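Local coordinates for protein TRAP-T family transporter, DctP (Periplasmic binding) subunit (Sulfitobacter sp. NAS-14.1, PDB 4PF8) that binds beta-D-galacturonate and probably delivers it to the membrane subunits of a TRAP-type transporter for uptake, at residues Ala98-Lys109 / Met314-Ala324; Ala143-Val152 / Asp203-Tyr212. All coordinates share one frame; numbering follows the deposited sequence.

How the interactions relate
Interaction 1 is partly buried packing at the C-terminal end of the chain, whereas interaction 2 is a buried strand pairing that forms part of the galacturonate pocket. They share no helix or strand and do not touch, their nearest atoms being about 7 Å apart; along the sequence, interaction 2 is nested inside the loop that interaction 1 closes. Their chemistry differs accordingly: 98-109 and 314-324 meet mainly through aliphatic and aromatic side chains, while 143-152 and 203-212 are joined by backbone hydrogen bonds, a salt bridge and polar groups that also hold the sugar. Strand 223-230 links them, since the backbone of His229 bonds to Phe106 and to Arg146.

Interaction 1: Ala98-Lys109 / Met314-Ala324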
loop_
_atom_site.group_PDB
_atom_site.type_symbol
_atom_site.label_atom_id
_atom_site.label_comp_id
_atom_site.label_asym_id
_atom_site.label_seq_id
_atom_site.Cartn_x
_atom_site.Cartn_y
_atom_site.Cartn_z
ATOM N N ALA A 98 11.549 7.125 -7.331
ATOM C CA ALA A 98 11.140 6.219 -8.409
ATOM C C ALA A 98 9.816 5.516 -8.108
ATOM O O ALA A 98 9.030 5.216 -9.020
ATOM C CB ALA A 98 12.227 5.192 -8.686
ATOM N N THR A 99 9.536 5.280 -6.834
ATOM C CA THR A 99 8.351 4.519 -6.486
ATOM C C THR A 99 7.065 5.321 -6.674
ATOM O O THR A 99 6.007 4.752 -6.575
ATOM C CB THR A 99 8.380 3.955 -5.049
ATOM O OG1 THR A 99 8.377 5.029 -4.098
ATOM C CG2 THR A 99 9.595 3.075 -4.859
ATOM N N ASN A 100 7.152 6.621 -6.947
ATOM C CA ASN A 100 5.919 7.373 -7.193
ATOM C C ASN A 100 5.112 6.809 -8.343
ATOM O O ASN A 100 3.907 6.949 -8.374
ATOM C CB ASN A 100 6.195 8.857 -7.440
ATOM C CG ASN A 100 6.511 9.595 -6.177
ATOM O OD1 ASN A 100 5.692 9.651 -5.267
ATOM N ND2 ASN A 100 7.712 10.149 -6.096
ATOM N N VAL A 101 5.781 6.160 -9.291
ATOM C CA VAL A 101 5.101 5.666 -10.486
ATOM C C VAL A 101 3.956 4.691 -10.195
ATOM O O VAL A 101 3.003 4.624 -10.955
ATOM C CB VAL A 101 6.094 5.017 -11.478
ATOM C CG1 VAL A 101 7.155 6.022 -11.899
ATOM C CG2 VAL A 101 6.729 3.761 -10.875
ATOM N N VAL A 102 4.039 3.922 -9.114
ATOM C CA VAL A 102 2.974 2.964 -8.790
ATOM C C VAL A 102 1.804 3.615 -8.070
ATOM O O VAL A 102 0.751 2.999 -7.906
ATOM C CB VAL A 102 3.467 1.759 -7.945
ATOM C CG1 VAL A 102 4.600 1.074 -8.650
ATOM C CG2 VAL A 102 3.854 2.208 -6.520
ATOM N N SER A 103 1.973 4.866 -7.664
ATOM C CA SER A 103 0.905 5.628 -7.021
ATOM C C SER A 103 0.110 6.497 -7.993
ATOM O O SER A 103 -0.731 7.297 -7.586
ATOM C CB SER A 103 1.475 6.496 -5.912
ATOM O OG SER A 103 1.834 5.682 -4.824
ATOM N N LEU A 104 0.388 6.349 -9.283
ATOM C CA LEU A 104 -0.385 7.074 -10.281
ATOM C C LEU A 104 -1.721 6.368 -10.466
ATOM O O LEU A 104 -1.772 5.160 -10.515
ATOM C CB LEU A 104 0.399 7.125 -11.593
ATOM C CG LEU A 104 1.602 8.075 -11.562
ATOM C CD1 LEU A 104 2.490 7.832 -12.759
ATOM C CD2 LEU A 104 1.148 9.535 -11.542
ATOM N N PRO A 105 -2.815 7.134 -10.552
ATOM C CA PRO A 105 -4.122 6.491 -10.627
ATOM C C PRO A 105 -4.275 5.710 -11.933
ATOM O O PRO A 105 -3.877 6.179 -12.993
ATOM C CB PRO A 105 -5.121 7.663 -10.576
ATOM C CG PRO A 105 -4.327 8.903 -10.705
ATOM C CD PRO A 105 -2.873 8.588 -10.409
ATOM N N PHE A 106 -4.830 4.514 -11.814
ATOM C CA PHE A 106 -5.110 3.639 -12.946
ATOM C C PHE A 106 -3.869 3.259 -13.749
ATOM O O PHE A 106 -3.979 2.889 -14.915
ATOM C CB PHE A 106 -6.167 4.277 -13.865
ATOM C CG PHE A 106 -7.469 4.581 -13.180
ATOM C CD1 PHE A 106 -8.341 3.572 -12.822
ATOM C CD2 PHE A 106 -7.813 5.890 -12.878
ATOM C CE1 PHE A 106 -9.564 3.848 -12.201
ATOM C CE2 PHE A 106 -9.010 6.159 -12.258
ATOM C CZ PHE A 106 -9.886 5.133 -11.918
ATOM N N VAL A 107 -2.688 3.321 -13.136
ATOM C CA VAL A 107 -1.461 3.032 -13.873
ATOM C C VAL A 107 -1.374 1.536 -14.212
ATOM O O VAL A 107 -0.838 1.171 -15.259
ATOM C CB VAL A 107 -0.194 3.564 -13.123
ATOM C CG1 VAL A 107 0.187 2.673 -11.960
ATOM C CG2 VAL A 107 0.973 3.720 -14.080
ATOM N N PHE A 108 -1.903 0.691 -13.331
ATOM C CA PHE A 108 -2.010 -0.751 -13.571
ATOM C C PHE A 108 -3.405 -1.059 -14.124
ATOM O O PHE A 108 -4.428 -0.495 -13.663
ATOM C CB PHE A 108 -1.806 -1.548 -12.280
ATOM C CG PHE A 108 -0.416 -1.457 -11.694
ATOM C CD1 PHE A 108 0.648 -2.101 -12.284
ATOM C CD2 PHE A 108 -0.197 -0.727 -10.552
ATOM C CE1 PHE A 108 1.906 -2.027 -11.757
ATOM C CE2 PHE A 108 1.059 -0.631 -10.008
ATOM C CZ PHE A 108 2.123 -1.286 -10.599
ATOM N N LYS A 109 -3.465 -1.958 -15.099
ATOM C CA LYS A 109 -4.763 -2.343 -15.670
ATOM C C LYS A 109 -5.562 -3.248 -14.746
ATOM O O LYS A 109 -6.795 -3.267 -14.794
ATOM C CB LYS A 109 -4.548 -3.020 -17.006
ATOM C CG LYS A 109 -3.966 -2.047 -18.021
ATOM C CD LYS A 109 -3.634 -2.696 -19.349
ATOM C CE LYS A 109 -3.229 -1.629 -20.353
ATOM N NZ LYS A 109 -3.586 -2.014 -21.755
HETATM N N MSE A 314 11.517 10.913 -15.008
HETATM C CA MSE A 314 10.791 9.677 -14.717
HETATM C C MSE A 314 9.934 9.190 -15.878
HETATM O O MSE A 314 9.267 8.157 -15.765
HETATM C CB MSE A 314 9.872 9.861 -13.504
HETATM C CG MSE A 314 10.590 10.151 -12.206
HETATM SE SE MSE A 314 11.837 8.746 -11.716
HETATM C CE MSE A 314 10.959 7.243 -12.552
ATOM N N THR A 315 9.929 9.936 -16.980
ATOM C CA THR A 315 9.014 9.649 -18.072
ATOM C C THR A 315 9.166 8.223 -18.570
ATOM O O THR A 315 8.177 7.515 -18.728
ATOM C CB THR A 315 9.197 10.618 -19.255
ATOM O OG1 THR A 315 9.001 11.968 -18.810
ATOM C CG2 THR A 315 8.182 10.307 -20.343
ATOM N N ASP A 316 10.407 7.794 -18.805
ATOM C CA ASP A 316 10.648 6.444 -19.309
ATOM C C ASP A 316 10.088 5.383 -18.365
ATOM O O ASP A 316 9.438 4.436 -18.799
ATOM C CB ASP A 316 12.142 6.210 -19.561
ATOM C CG ASP A 316 12.645 6.966 -20.774
ATOM O OD1 ASP A 316 11.799 7.451 -21.558
ATOM O OD2 ASP A 316 13.877 7.073 -20.951
ATOM N N LEU A 317 10.321 5.547 -17.070
ATOM C CA LEU A 317 9.837 4.577 -16.096
ATOM C C LEU A 317 8.314 4.545 -16.035
ATOM O O LEU A 317 7.725 3.474 -15.923
ATOM C CB LEU A 317 10.384 4.883 -14.708
ATOM C CG LEU A 317 9.972 3.847 -13.660
ATOM C CD1 LEU A 317 10.521 2.489 -14.008
ATOM C CD2 LEU A 317 10.408 4.252 -12.267
ATOM N N VAL A 318 7.675 5.710 -16.097
ATOM C CA VAL A 318 6.216 5.756 -16.067
ATOM C C VAL A 318 5.644 4.992 -17.261
ATOM O O VAL A 318 4.685 4.242 -17.124
ATOM C CB VAL A 318 5.679 7.194 -16.068
ATOM C CG1 VAL A 318 4.171 7.193 -16.284
ATOM C CG2 VAL A 318 6.010 7.885 -14.757
ATOM N N ASN A 319 6.245 5.169 -18.432
ATOM C CA ASN A 319 5.754 4.482 -19.627
ATOM C C ASN A 319 5.984 2.975 -19.567
ATOM O O ASN A 319 5.182 2.185 -20.074
ATOM C CB ASN A 319 6.383 5.089 -20.879
ATOM C CG ASN A 319 5.910 6.504 -21.120
ATOM O OD1 ASN A 319 4.781 6.845 -20.779
ATOM N ND2 ASN A 319 6.771 7.339 -21.696
ATOM N N LEU A 320 7.073 2.573 -18.925
ATOM C CA LEU A 320 7.302 1.167 -18.657
ATOM C C LEU A 320 6.076 0.537 -17.978
ATOM O O LEU A 320 5.723 -0.610 -18.255
ATOM C CB LEU A 320 8.552 1.012 -17.787
ATOM C CG LEU A 320 9.189 -0.365 -17.657
ATOM C CD1 LEU A 320 9.534 -0.922 -19.025
ATOM C CD2 LEU A 320 10.440 -0.271 -16.794
ATOM N N PHE A 321 5.415 1.289 -17.097
ATOM C CA PHE A 321 4.225 0.783 -16.418
ATOM C C PHE A 321 2.942 1.040 -17.211
ATOM O O PHE A 321 2.231 0.106 -17.561
ATOM C CB PHE A 321 4.103 1.377 -15.006
ATOM C CG PHE A 321 5.069 0.774 -14.023
ATOM C CD1 PHE A 321 6.393 1.166 -14.009
ATOM C CD2 PHE A 321 4.658 -0.202 -13.133
ATOM C CE1 PHE A 321 7.284 0.599 -13.114
ATOM C CE2 PHE A 321 5.550 -0.770 -12.247
ATOM C CZ PHE A 321 6.858 -0.367 -12.237
ATOM N N ARG A 322 2.651 2.299 -17.506
ATOM C CA ARG A 322 1.328 2.637 -18.025
ATOM C C ARG A 322 1.090 2.118 -19.447
ATOM O O ARG A 322 -0.062 1.992 -19.870
ATOM C CB ARG A 322 1.074 4.147 -17.953
ATOM C CG ARG A 322 1.865 4.953 -18.951
ATOM C CD ARG A 322 1.481 6.424 -18.908
ATOM N NE ARG A 322 2.388 7.223 -19.723
ATOM C CZ ARG A 322 2.319 8.543 -19.852
ATOM N NH1 ARG A 322 1.374 9.230 -19.230
ATOM N NH2 ARG A 322 3.197 9.176 -20.617
ATOM N N ASN A 323 2.160 1.821 -20.179
ATOM C CA ASN A 323 2.029 1.315 -21.538
ATOM C C ASN A 323 2.266 -0.184 -21.642
ATOM O O ASN A 323 2.369 -0.721 -22.744
ATOM C CB ASN A 323 2.999 2.037 -22.479
ATOM C CG ASN A 323 2.661 3.507 -22.645
ATOM O OD1 ASN A 323 1.508 3.913 -22.494
ATOM N ND2 ASN A 323 3.668 4.311 -22.961
ATOM N N ALA A 324 2.362 -0.867 -20.504
ATOM C CA ALA A 324 2.586 -2.309 -20.526
ATOM C C ALA A 324 1.390 -3.007 -21.172
ATOM O O ALA A 324 0.242 -2.731 -20.801
ATOM C CB ALA A 324 2.803 -2.828 -19.116
HETATM O O HOH W 1 -0.424 -0.642 -17.368
#
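Val101 meets Val318, Leu317 and Phe321 where the short C-terminal helix 315-322 lies against the 3-10 segment 98-102 and the type II turn Leu104-Val107 of this family 7 solute-binding protein. Apolar packing dominates. With its CG1 anti to the carbonyl carbon (chi1 -59°), Val101 offers one methyl to the aliphatic residues and the other to the aromatic one. CG1 slides past Val318 CG2 at 3.6 Å and touches Leu317 CD2 at 3.7 Å, a fit suited to compact branched chains. Val101 is modelled in two conformers, and these details describe one of them. Leu104 reaches in from the start of the turn, its CD1 4.0 Å from Val318 CG1, and Ala98, small enough for close approach, lets Leu317 CD2 come near its CB.

The aromatic contacts centre on Phe321. Val101 CG2 makes a CH-pi contact over one face of its ring, 4.3 Å from the centroid. Phe108 CE1 arrives at the ring edge, 3.6 Å from Phe321 CD2, with the two ring planes 81° apart; Pro122 of helix 121-132 also touches Phe321. A flat, broad side chain suits this position because face and edge serve different neighbours.

Farther out, polar groups enter. The aliphatic base of Arg322 packs on Val107, with Arg322 CB 3.9 Å from Val107 CG2. The Arg322 guanidinium turns back along the helix and grips Asn319 OD1 side-on through both NE and NH2, with Arg322 NE 2.6 Å from Asn319 OD1. Beside the end of the helix, one water lies 2.8 Å from both Val107 O and Phe321 O.

Interaction 2: Ala143-Val152 / Asp203-Tyr212; sequences AGARSFYNSV and DGAENNPPSY. With GTR (beta-D-galactopyranuronic acid), chain D.
Arg146 and Glu206 form a side-on salt bridge: NE reaches OE2 at 2.9 Å and NH2 reaches OE1 at 3.0 Å, with the guanidinium and carboxylate planes 44° apart. Glu206 OE2 has a second donor, His229 NE2. A bend in the arginine chain (chi3 69°) brings the guanidinium beside the sugar, where NH2 gives an almost straight bond to O6A of the galacturonate carboxylate at 2.9 Å and NH1 reaches the ring oxygen O5 at 3.0 Å. A methionine here would probably leave GTR O6A and O5 without these N-H donors and deprive Glu206 of its two-pronged partner, the bond from His229 remaining.

Asn207 lies over one face of that guanidinium. Its amide suits the place by serving both roles: OD1 accepts from GTR O1 at 2.6 Å and from Asn208 N, while ND2 donates to GTR O5 at 3.0 Å and to a water shared with Tyr149 OH and Glu206 O. Arg167, Glu234, His32 and Gln70 also hydrogen-bond the ligand.

Behind the pocket, strands 146-150 and 204-207 run antiparallel, with Ser147-Asn207 and Tyr149-Ala205 as hydrogen-bonded pairs that satisfy their backbone N and O atoms. Gly204 is apt opposite Asn150, because a CB there would collide with Tyr149 O and Asn150 CB. Tyr149 makes an offset stack with Tyr212, their planes 30° apart; its OH also bonds to His217, and Tyr212 OH to Ala221 O. Past the strand, Asn208 is the N-cap of helix 209-214. Its OD1 accepts from Ser211 N at 2.9 Å, and its ND2 donates to Ala143 O at 2.7 Å from above the carbonyl plane.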
loop_
_atom_site.group_PDB
_atom_site.type_symbol
_atom_site.label_atom_id
_atom_site.label_comp_id
_atom_site.label_asym_id
_atom_site.label_seq_id
_atom_site.Cartn_x
_atom_site.Cartn_y
_atom_site.Cartn_z
ATOM N N ALA A 143 -2.024 -5.648 -2.169
ATOM C CA ALA A 143 -2.940 -4.806 -1.411
ATOM C C ALA A 143 -4.160 -4.455 -2.260
ATOM O O ALA A 143 -4.843 -3.452 -2.018
ATOM C CB ALA A 143 -2.256 -3.556 -0.915
ATOM N N GLY A 144 -4.443 -5.307 -3.234
ATOM C CA GLY A 144 -5.636 -5.128 -4.032
ATOM C C GLY A 144 -5.722 -3.745 -4.630
ATOM O O GLY A 144 -4.724 -3.165 -4.989
ATOM N N ALA A 145 -6.954 -3.254 -4.794
ATOM C CA ALA A 145 -7.207 -1.925 -5.366
ATOM C C ALA A 145 -7.928 -1.076 -4.338
ATOM O O ALA A 145 -8.697 -1.586 -3.541
ATOM C CB ALA A 145 -8.069 -2.035 -6.622
ATOM N N ARG A 146 -7.666 0.224 -4.344
ATOM C CA ARG A 146 -8.260 1.153 -3.400
ATOM C C ARG A 146 -9.490 1.816 -3.991
ATOM O O ARG A 146 -9.470 2.205 -5.152
ATOM C CB ARG A 146 -7.238 2.210 -3.003
ATOM C CG ARG A 146 -5.976 1.618 -2.399
ATOM C CD ARG A 146 -4.879 2.669 -2.192
ATOM N NE ARG A 146 -5.159 3.648 -1.151
ATOM C CZ ARG A 146 -4.774 3.550 0.126
ATOM N NH1 ARG A 146 -4.108 2.493 0.554
ATOM N NH2 ARG A 146 -5.035 4.519 0.981
ATOM N N SER A 147 -10.542 1.930 -3.178
ATOM C CA SER A 147 -11.809 2.534 -3.595
ATOM C C SER A 147 -12.299 3.492 -2.521
ATOM O O SER A 147 -11.955 3.351 -1.343
ATOM C CB SER A 147 -12.870 1.461 -3.829
ATOM O OG SER A 147 -12.525 0.672 -4.957
ATOM N N PHE A 148 -13.105 4.472 -2.923
ATOM C CA PHE A 148 -13.600 5.471 -1.979
ATOM C C PHE A 148 -14.649 4.942 -1.031
ATOM O O PHE A 148 -15.547 4.206 -1.440
ATOM C CB PHE A 148 -14.199 6.670 -2.730
ATOM C CG PHE A 148 -13.168 7.542 -3.385
ATOM C CD1 PHE A 148 -12.333 8.334 -2.630
ATOM C CD2 PHE A 148 -13.031 7.560 -4.765
ATOM C CE1 PHE A 148 -11.364 9.128 -3.228
ATOM C CE2 PHE A 148 -12.080 8.345 -5.367
ATOM C CZ PHE A 148 -11.241 9.134 -4.604
ATOM N N TYR A 149 -14.576 5.379 0.228
ATOM C CA TYR A 149 -15.674 5.215 1.153
ATOM C C TYR A 149 -15.937 6.524 1.850
ATOM O O TYR A 149 -15.023 7.305 2.088
ATOM C CB TYR A 149 -15.411 4.096 2.163
ATOM C CG TYR A 149 -14.060 4.069 2.827
ATOM C CD1 TYR A 149 -13.844 4.718 4.042
ATOM C CD2 TYR A 149 -13.008 3.353 2.273
ATOM C CE1 TYR A 149 -12.637 4.637 4.682
ATOM C CE2 TYR A 149 -11.801 3.279 2.896
ATOM C CZ TYR A 149 -11.607 3.910 4.088
ATOM O OH TYR A 149 -10.384 3.788 4.736
ATOM N N ASN A 150 -17.200 6.773 2.167
ATOM C CA ASN A 150 -17.542 7.995 2.861
ATOM C C ASN A 150 -18.853 7.877 3.612
ATOM O O ASN A 150 -19.583 6.903 3.460
ATOM C CB ASN A 150 -17.525 9.184 1.894
ATOM C CG ASN A 150 -18.753 9.262 1.025
ATOM O OD1 ASN A 150 -19.697 9.992 1.342
ATOM N ND2 ASN A 150 -18.741 8.551 -0.092
ATOM N N SER A 151 -19.142 8.877 4.433
ATOM C CA SER A 151 -20.349 8.881 5.270
ATOM C C SER A 151 -21.467 9.741 4.720
ATOM O O SER A 151 -22.488 9.898 5.381
ATOM C CB SER A 151 -19.983 9.385 6.666
ATOM O OG SER A 151 -19.480 10.707 6.604
ATOM N N VAL A 152 -21.279 10.292 3.533
ATOM C CA VAL A 152 -22.218 11.268 2.960
ATOM C C VAL A 152 -23.151 10.676 1.879
ATOM O O VAL A 152 -24.379 10.748 1.999
ATOM C CB VAL A 152 -21.436 12.462 2.358
ATOM C CG1 VAL A 152 -22.404 13.502 1.743
ATOM C CG2 VAL A 152 -20.576 13.118 3.401
ATOM N N ASP A 203 -14.980 13.355 5.662
ATOM C CA ASP A 203 -16.141 12.649 5.145
ATOM C C ASP A 203 -15.805 11.201 4.780
ATOM O O ASP A 203 -16.658 10.321 4.824
ATOM C CB ASP A 203 -16.660 13.371 3.907
ATOM C CG ASP A 203 -17.186 14.751 4.217
ATOM O OD1 ASP A 203 -17.919 14.895 5.228
ATOM O OD2 ASP A 203 -16.904 15.706 3.446
ATOM N N GLY A 204 -14.550 10.944 4.450
ATOM C CA GLY A 204 -14.179 9.625 3.988
ATOM C C GLY A 204 -12.716 9.515 3.644
ATOM O O GLY A 204 -11.885 10.372 3.967
ATOM N N ALA A 205 -12.421 8.419 2.971
ATOM C CA ALA A 205 -11.065 8.051 2.635
ATOM C C ALA A 205 -11.134 7.047 1.492
ATOM O O ALA A 205 -12.168 6.905 0.843
ATOM C CB ALA A 205 -10.379 7.455 3.897
ATOM N N GLU A 206 -10.041 6.343 1.212
ATOM C CA GLU A 206 -10.069 5.339 0.146
ATOM C C GLU A 206 -9.099 4.221 0.507
ATOM O O GLU A 206 -8.043 4.461 1.059
ATOM C CB GLU A 206 -9.733 5.942 -1.214
ATOM C CG GLU A 206 -8.652 6.987 -1.201
ATOM C CD GLU A 206 -7.273 6.399 -1.281
ATOM O OE1 GLU A 206 -6.412 6.758 -0.424
ATOM O OE2 GLU A 206 -7.044 5.555 -2.181
ATOM N N ASN A 207 -9.507 2.997 0.227
ATOM C CA ASN A 207 -8.707 1.836 0.557
ATOM C C ASN A 207 -9.306 0.570 -0.004
ATOM O O ASN A 207 -10.404 0.585 -0.545
ATOM C CB ASN A 207 -8.486 1.711 2.063
ATOM C CG ASN A 207 -7.059 1.385 2.385
ATOM O OD1 ASN A 207 -6.519 0.403 1.858
ATOM N ND2 ASN A 207 -6.416 2.215 3.220
ATOM N N ASN A 208 -8.555 -0.521 0.120
ATOM C CA ASN A 208 -9.009 -1.840 -0.288
ATOM C C ASN A 208 -9.975 -2.406 0.755
ATOM O O ASN A 208 -10.159 -1.840 1.844
ATOM C CB ASN A 208 -7.791 -2.761 -0.513
ATOM C CG ASN A 208 -6.896 -2.865 0.730
ATOM O OD1 ASN A 208 -7.395 -3.058 1.835
ATOM N ND2 ASN A 208 -5.574 -2.772 0.544
ATOM N N PRO A 209 -10.676 -3.492 0.391
ATOM C CA PRO A 209 -11.736 -3.924 1.303
ATOM C C PRO A 209 -11.214 -4.426 2.660
ATOM O O PRO A 209 -11.789 -4.082 3.693
ATOM C CB PRO A 209 -12.467 -5.007 0.489
ATOM C CG PRO A 209 -12.230 -4.577 -0.947
ATOM C CD PRO A 209 -10.819 -4.075 -0.953
ATOM N N PRO A 210 -10.105 -5.172 2.688
ATOM C CA PRO A 210 -9.641 -5.591 4.019
ATOM C C PRO A 210 -9.223 -4.442 4.953
ATOM O O PRO A 210 -9.421 -4.515 6.166
ATOM C CB PRO A 210 -8.454 -6.499 3.687
ATOM C CG PRO A 210 -8.805 -7.071 2.329
ATOM C CD PRO A 210 -9.373 -5.869 1.615
ATOM N N SER A 211 -8.652 -3.391 4.398
ATOM C CA SER A 211 -8.295 -2.219 5.213
ATOM C C SER A 211 -9.529 -1.496 5.722
ATOM O O SER A 211 -9.603 -1.127 6.868
ATOM C CB SER A 211 -7.426 -1.244 4.416
ATOM O OG SER A 211 -6.097 -1.730 4.257
ATOM N N TYR A 212 -10.487 -1.285 4.830
ATOM C CA TYR A 212 -11.758 -0.616 5.153
ATOM C C TYR A 212 -12.512 -1.371 6.241
ATOM O O TYR A 212 -13.113 -0.763 7.134
ATOM C CB TYR A 212 -12.554 -0.530 3.846
ATOM C CG TYR A 212 -13.965 -0.023 3.899
ATOM C CD1 TYR A 212 -14.287 1.190 4.476
ATOM C CD2 TYR A 212 -14.979 -0.731 3.264
ATOM C CE1 TYR A 212 -15.581 1.648 4.473
ATOM C CE2 TYR A 212 -16.278 -0.280 3.262
ATOM C CZ TYR A 212 -16.564 0.906 3.830
ATOM O OH TYR A 212 -17.878 1.319 3.802
HETATM C C1 GTR D . -3.339 0.154 3.302
HETATM C C2 GTR D . -1.898 -0.233 3.264
HETATM C C3 GTR D . -1.230 0.377 4.483
HETATM C C4 GTR D . -1.359 1.894 4.482
HETATM C C5 GTR D . -2.853 2.190 4.422
HETATM C C6 GTR D . -3.095 3.692 4.318
HETATM O O1 GTR D . -4.030 -0.349 2.116
HETATM O O2 GTR D . -1.828 -1.683 3.340
HETATM O O3 GTR D . 0.178 0.073 4.375
HETATM O O4 GTR D . -0.706 2.393 3.302
HETATM O O5 GTR D . -3.476 1.542 3.293
HETATM O O6A GTR D . -4.110 4.033 3.655
HETATM O O6B GTR D . -2.380 4.467 4.993
HETATM O O HOH W 2 -7.857 4.641 4.048
HETATM O O HOH W 3 -19.867 13.445 6.672
#